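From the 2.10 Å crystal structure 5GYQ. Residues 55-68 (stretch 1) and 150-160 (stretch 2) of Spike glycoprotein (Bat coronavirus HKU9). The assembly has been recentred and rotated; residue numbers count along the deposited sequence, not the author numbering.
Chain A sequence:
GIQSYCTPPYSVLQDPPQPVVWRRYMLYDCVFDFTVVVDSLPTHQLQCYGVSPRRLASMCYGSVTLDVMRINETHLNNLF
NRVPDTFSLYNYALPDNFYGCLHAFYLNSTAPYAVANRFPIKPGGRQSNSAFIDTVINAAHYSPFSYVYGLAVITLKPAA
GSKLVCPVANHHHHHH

Stretch 1, residues 55-68: RLASMCYGSVTLDV
Stretch 2 150-160: GLAVITLKPAA

The two stretches pair as neighbouring antiparallel β-strands, their N-to-C directions 159° apart and their axes approaching to 4.5 Å. Extended backbone torsions prevail, from -131/131 (phi/psi) at Val 64 to -122/135 at Val 68 on one strand and from -115/116 at Ala 152 to -110/145 at Leu 156 on the other. The register sets Val 64 opposite Leu 156, Thr 65 opposite Thr 155, Leu 66 opposite Ile 154, Asp 67 opposite Val 153 and Val 68 opposite Ala 152, with paired CA atoms 4.7 to 4.9 Å apart. The stretches bury 814 Å² against each other, both sides summed.

Reciprocal backbone hydrogen bonds hold this register. Thr 65 N donates to Thr 155 O and Thr 155 N to Thr 65 O, both at 2.9 Å; Asp 67 N donates to Val 153 O at 2.9 Å, and Val 153 N returns a bond to Asp 67 O at 2.8 Å. The intervening pairs instead direct CA hydrogens at carbonyls, as from Val 64 CA to Thr 155 O (3.4 Å) and Val 68 CA to Leu 151 O (3.3 Å). Beyond the regular ladder, Lys 157 N donates to Ser 63 O (3.0 Å) and Gly 62 N to Lys 157 O (2.6 Å). Gly 62, at -67/-37, breaks the extended run; a CB here would clash with Pro 158 O.

Val 64, Leu 66, Val 68, Ala 152, Ile 154 and Leu 156 share one face of the sheet, which packs by apolar contact. Val 64 (chi1 t) reaches both aliphatic neighbours, with CG1 3.8 Å from Ile 154 CG2 and CG2 3.9 Å from Leu 156 CD2. Leu 66 and Ile 154, both m,t, meet at 3.8 Å between Leu 66 CD2 and Ile 154 CG1. Leu 156, also m,t, places CD2 almost on the ring normal of Tyr 61 (chi1 m, chi2 -84°), 3.8 Å from the ring centroid, a CH-π contact. Leu 156 CD1 lies 4.0 Å from Leu 56 CD2. The Tyr 61 ring is tethered by a very short hydrogen bond from Tyr 61 OH to Leu 56 O, 2.5 Å.

The other face is more polar. Thr 65 and Thr 155, both m, approach to 3.9 Å between their CB atoms. Asp 67 (chi1 m) sets its methylene against the isopropyl group of Val 153 (chi1 t), Asp 67 CB 4.0 Å from Val 153 CB, while its buried carboxylate is hydrogen-bonded elsewhere in the structure. One water bonds Ser 63 OG (2.8 Å; chi1 p), Thr 65 OG1 (3.2 Å) and, as donor, Thr 155 O (3.0 Å). A second water lies 2.5 Å from Thr 155 OG1, 2.9 Å from Val 153 O and 2.8 Å from Asp 67 OD2, the last a weak bond; with more acceptors in reach than protons to give, its bridge between the Thr 155 and Asp 67 side chains is tentative.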

# COMPACT_ATOMS: atom_id res chain seq x y z
N ARG A 55 11.68 -5.92 -13.35
CA ARG A 55 12.17 -7.14 -12.73
C ARG A 55 11.25 -7.63 -11.61
O ARG A 55 11.24 -8.81 -11.27
CB ARG A 55 13.58 -6.93 -12.18
CG ARG A 55 14.66 -7.79 -12.81
CD ARG A 55 14.46 -9.26 -12.48
NE ARG A 55 15.73 -9.98 -12.41
CZ ARG A 55 15.85 -11.29 -12.61
NH1 ARG A 55 14.79 -12.02 -12.90
NH2 ARG A 55 17.05 -11.86 -12.52
N LEU A 56 10.49 -6.69 -11.05
CA LEU A 56 9.63 -6.92 -9.88
C LEU A 56 8.86 -8.24 -9.91
O LEU A 56 9.03 -9.09 -9.04
CB LEU A 56 8.63 -5.76 -9.76
CG LEU A 56 8.14 -5.26 -8.39
CD1 LEU A 56 6.88 -4.42 -8.59
CD2 LEU A 56 7.89 -6.37 -7.39
N ALA A 57 8.01 -8.40 -10.92
CA ALA A 57 7.07 -9.51 -10.96
C ALA A 57 7.63 -10.75 -11.65
O ALA A 57 6.88 -11.67 -11.98
CB ALA A 57 5.78 -9.08 -11.65
N SER A 58 8.94 -10.79 -11.85
CA SER A 58 9.56 -11.87 -12.61
C SER A 58 10.32 -12.87 -11.74
O SER A 58 10.70 -13.94 -12.21
CB SER A 58 10.50 -11.31 -13.67
OG SER A 58 11.66 -10.75 -13.08
N MET A 59 10.55 -12.52 -10.48
CA MET A 59 11.34 -13.38 -9.61
C MET A 59 10.63 -13.72 -8.30
O MET A 59 9.54 -13.22 -8.03
CB MET A 59 12.70 -12.72 -9.31
CG MET A 59 12.61 -11.29 -8.84
SD MET A 59 14.21 -10.46 -8.84
CE MET A 59 15.12 -11.47 -7.67
N CYS A 60 11.26 -14.57 -7.50
CA CYS A 60 10.68 -15.02 -6.24
C CYS A 60 11.22 -14.22 -5.07
O CYS A 60 12.25 -13.56 -5.17
CB CYS A 60 10.96 -16.51 -6.03
SG CYS A 60 10.20 -17.61 -7.26
N TYR A 61 10.51 -14.28 -3.94
CA TYR A 61 10.90 -13.52 -2.76
C TYR A 61 10.72 -14.34 -1.48
O TYR A 61 10.01 -15.34 -1.47
CB TYR A 61 10.09 -12.23 -2.67
CG TYR A 61 10.25 -11.35 -3.88
CD1 TYR A 61 11.32 -10.47 -3.99
CD2 TYR A 61 9.33 -11.39 -4.93
CE1 TYR A 61 11.47 -9.66 -5.09
CE2 TYR A 61 9.48 -10.59 -6.04
CZ TYR A 61 10.55 -9.73 -6.11
OH TYR A 61 10.70 -8.92 -7.22
N GLY A 62 11.39 -13.90 -0.41
CA GLY A 62 11.24 -14.53 0.88
C GLY A 62 9.85 -14.33 1.43
O GLY A 62 9.28 -15.21 2.08
N SER A 63 9.29 -13.15 1.17
CA SER A 63 7.93 -12.81 1.55
C SER A 63 7.50 -11.53 0.85
O SER A 63 8.35 -10.71 0.47
CB SER A 63 7.79 -12.65 3.06
OG SER A 63 8.31 -11.40 3.48
N VAL A 64 6.19 -11.35 0.68
CA VAL A 64 5.68 -10.14 0.05
C VAL A 64 4.55 -9.55 0.89
O VAL A 64 3.64 -10.25 1.29
CB VAL A 64 5.16 -10.40 -1.38
CG1 VAL A 64 4.52 -9.15 -1.96
CG2 VAL A 64 6.29 -10.89 -2.27
N THR A 65 4.61 -8.25 1.17
CA THR A 65 3.56 -7.59 1.93
C THR A 65 2.87 -6.54 1.07
O THR A 65 3.53 -5.74 0.41
CB THR A 65 4.10 -6.94 3.21
OG1 THR A 65 4.78 -7.93 3.99
CG2 THR A 65 2.97 -6.34 4.03
N LEU A 66 1.54 -6.54 1.08
CA LEU A 66 0.77 -5.56 0.32
C LEU A 66 -0.02 -4.64 1.24
O LEU A 66 -0.93 -5.08 1.93
CB LEU A 66 -0.20 -6.26 -0.64
CG LEU A 66 0.41 -7.32 -1.56
CD1 LEU A 66 -0.68 -8.02 -2.36
CD2 LEU A 66 1.45 -6.71 -2.48
N ASP A 67 0.34 -3.36 1.26
CA ASP A 67 -0.42 -2.38 2.03
C ASP A 67 -1.27 -1.54 1.09
O ASP A 67 -0.76 -0.94 0.16
CB ASP A 67 0.51 -1.50 2.85
CG ASP A 67 1.37 -2.29 3.80
OD1 ASP A 67 0.93 -3.38 4.23
OD2 ASP A 67 2.49 -1.84 4.13
N VAL A 68 -2.57 -1.50 1.34
CA VAL A 68 -3.48 -0.84 0.41
C VAL A 68 -4.26 0.27 1.09
O VAL A 68 -4.77 0.11 2.22
CB VAL A 68 -4.46 -1.85 -0.21
CG1 VAL A 68 -5.40 -1.16 -1.18
CG2 VAL A 68 -3.68 -2.95 -0.93
N GLY A 150 -5.52 5.18 -5.84
CA GLY A 150 -5.28 3.96 -5.10
C GLY A 150 -3.79 3.81 -4.88
O GLY A 150 -2.99 4.25 -5.71
N LEU A 151 -3.41 3.21 -3.77
CA LEU A 151 -2.00 3.00 -3.45
C LEU A 151 -1.77 1.61 -2.88
O LEU A 151 -2.38 1.23 -1.87
CB LEU A 151 -1.49 4.04 -2.46
CG LEU A 151 -0.03 3.84 -2.04
CD1 LEU A 151 0.90 4.11 -3.21
CD2 LEU A 151 0.34 4.72 -0.85
N ALA A 152 -0.90 0.87 -3.56
CA ALA A 152 -0.42 -0.41 -3.08
C ALA A 152 1.07 -0.32 -2.81
O ALA A 152 1.87 -0.06 -3.71
CB ALA A 152 -0.71 -1.51 -4.10
N VAL A 153 1.44 -0.49 -1.55
CA VAL A 153 2.83 -0.53 -1.13
C VAL A 153 3.27 -1.98 -1.06
O VAL A 153 2.78 -2.74 -0.22
CB VAL A 153 3.05 0.15 0.23
CG1 VAL A 153 4.53 0.12 0.61
CG2 VAL A 153 2.54 1.58 0.19
N ILE A 154 4.17 -2.36 -1.95
CA ILE A 154 4.66 -3.72 -2.01
C ILE A 154 6.01 -3.82 -1.31
O ILE A 154 7.00 -3.30 -1.81
CB ILE A 154 4.77 -4.21 -3.46
CG1 ILE A 154 3.45 -3.95 -4.20
CG2 ILE A 154 5.12 -5.69 -3.50
CD1 ILE A 154 3.49 -4.29 -5.68
N THR A 155 6.03 -4.46 -0.15
CA THR A 155 7.27 -4.69 0.59
C THR A 155 7.83 -6.07 0.26
O THR A 155 7.12 -7.07 0.36
CB THR A 155 7.07 -4.59 2.11
OG1 THR A 155 6.49 -3.32 2.44
CG2 THR A 155 8.39 -4.75 2.84
N LEU A 156 9.09 -6.12 -0.12
CA LEU A 156 9.72 -7.37 -0.53
C LEU A 156 10.75 -7.84 0.48
O LEU A 156 11.44 -7.03 1.10
CB LEU A 156 10.38 -7.20 -1.90
CG LEU A 156 9.46 -6.69 -3.01
CD1 LEU A 156 10.28 -6.32 -4.23
CD2 LEU A 156 8.41 -7.74 -3.35
N LYS A 157 10.85 -9.15 0.65
CA LYS A 157 11.96 -9.72 1.40
C LYS A 157 12.74 -10.67 0.49
O LYS A 157 12.14 -11.45 -0.25
CB LYS A 157 11.47 -10.44 2.66
CG LYS A 157 11.61 -9.61 3.93
CD LYS A 157 10.70 -10.10 5.05
CE LYS A 157 11.03 -11.52 5.48
NZ LYS A 157 12.17 -11.57 6.44
N PRO A 158 14.07 -10.59 0.54
CA PRO A 158 14.92 -11.40 -0.34
C PRO A 158 14.74 -12.89 -0.11
O PRO A 158 14.48 -13.32 1.02
CB PRO A 158 16.34 -10.95 0.02
CG PRO A 158 16.22 -10.38 1.39
CD PRO A 158 14.87 -9.74 1.44
N ALA A 159 14.86 -13.68 -1.17
CA ALA A 159 14.75 -15.12 -1.08
C ALA A 159 15.87 -15.67 -0.20
O ALA A 159 17.02 -15.25 -0.31
CB ALA A 159 14.80 -15.75 -2.46
N ALA A 160 15.53 -16.61 0.68
CA ALA A 160 16.50 -17.18 1.59
C ALA A 160 16.14 -18.62 1.94
O ALA A 160 15.69 -18.91 3.05
CB ALA A 160 16.62 -16.34 2.85
O HOH W 1 7.66 -8.80 2.78
O HOH W 2 3.95 -3.44 2.33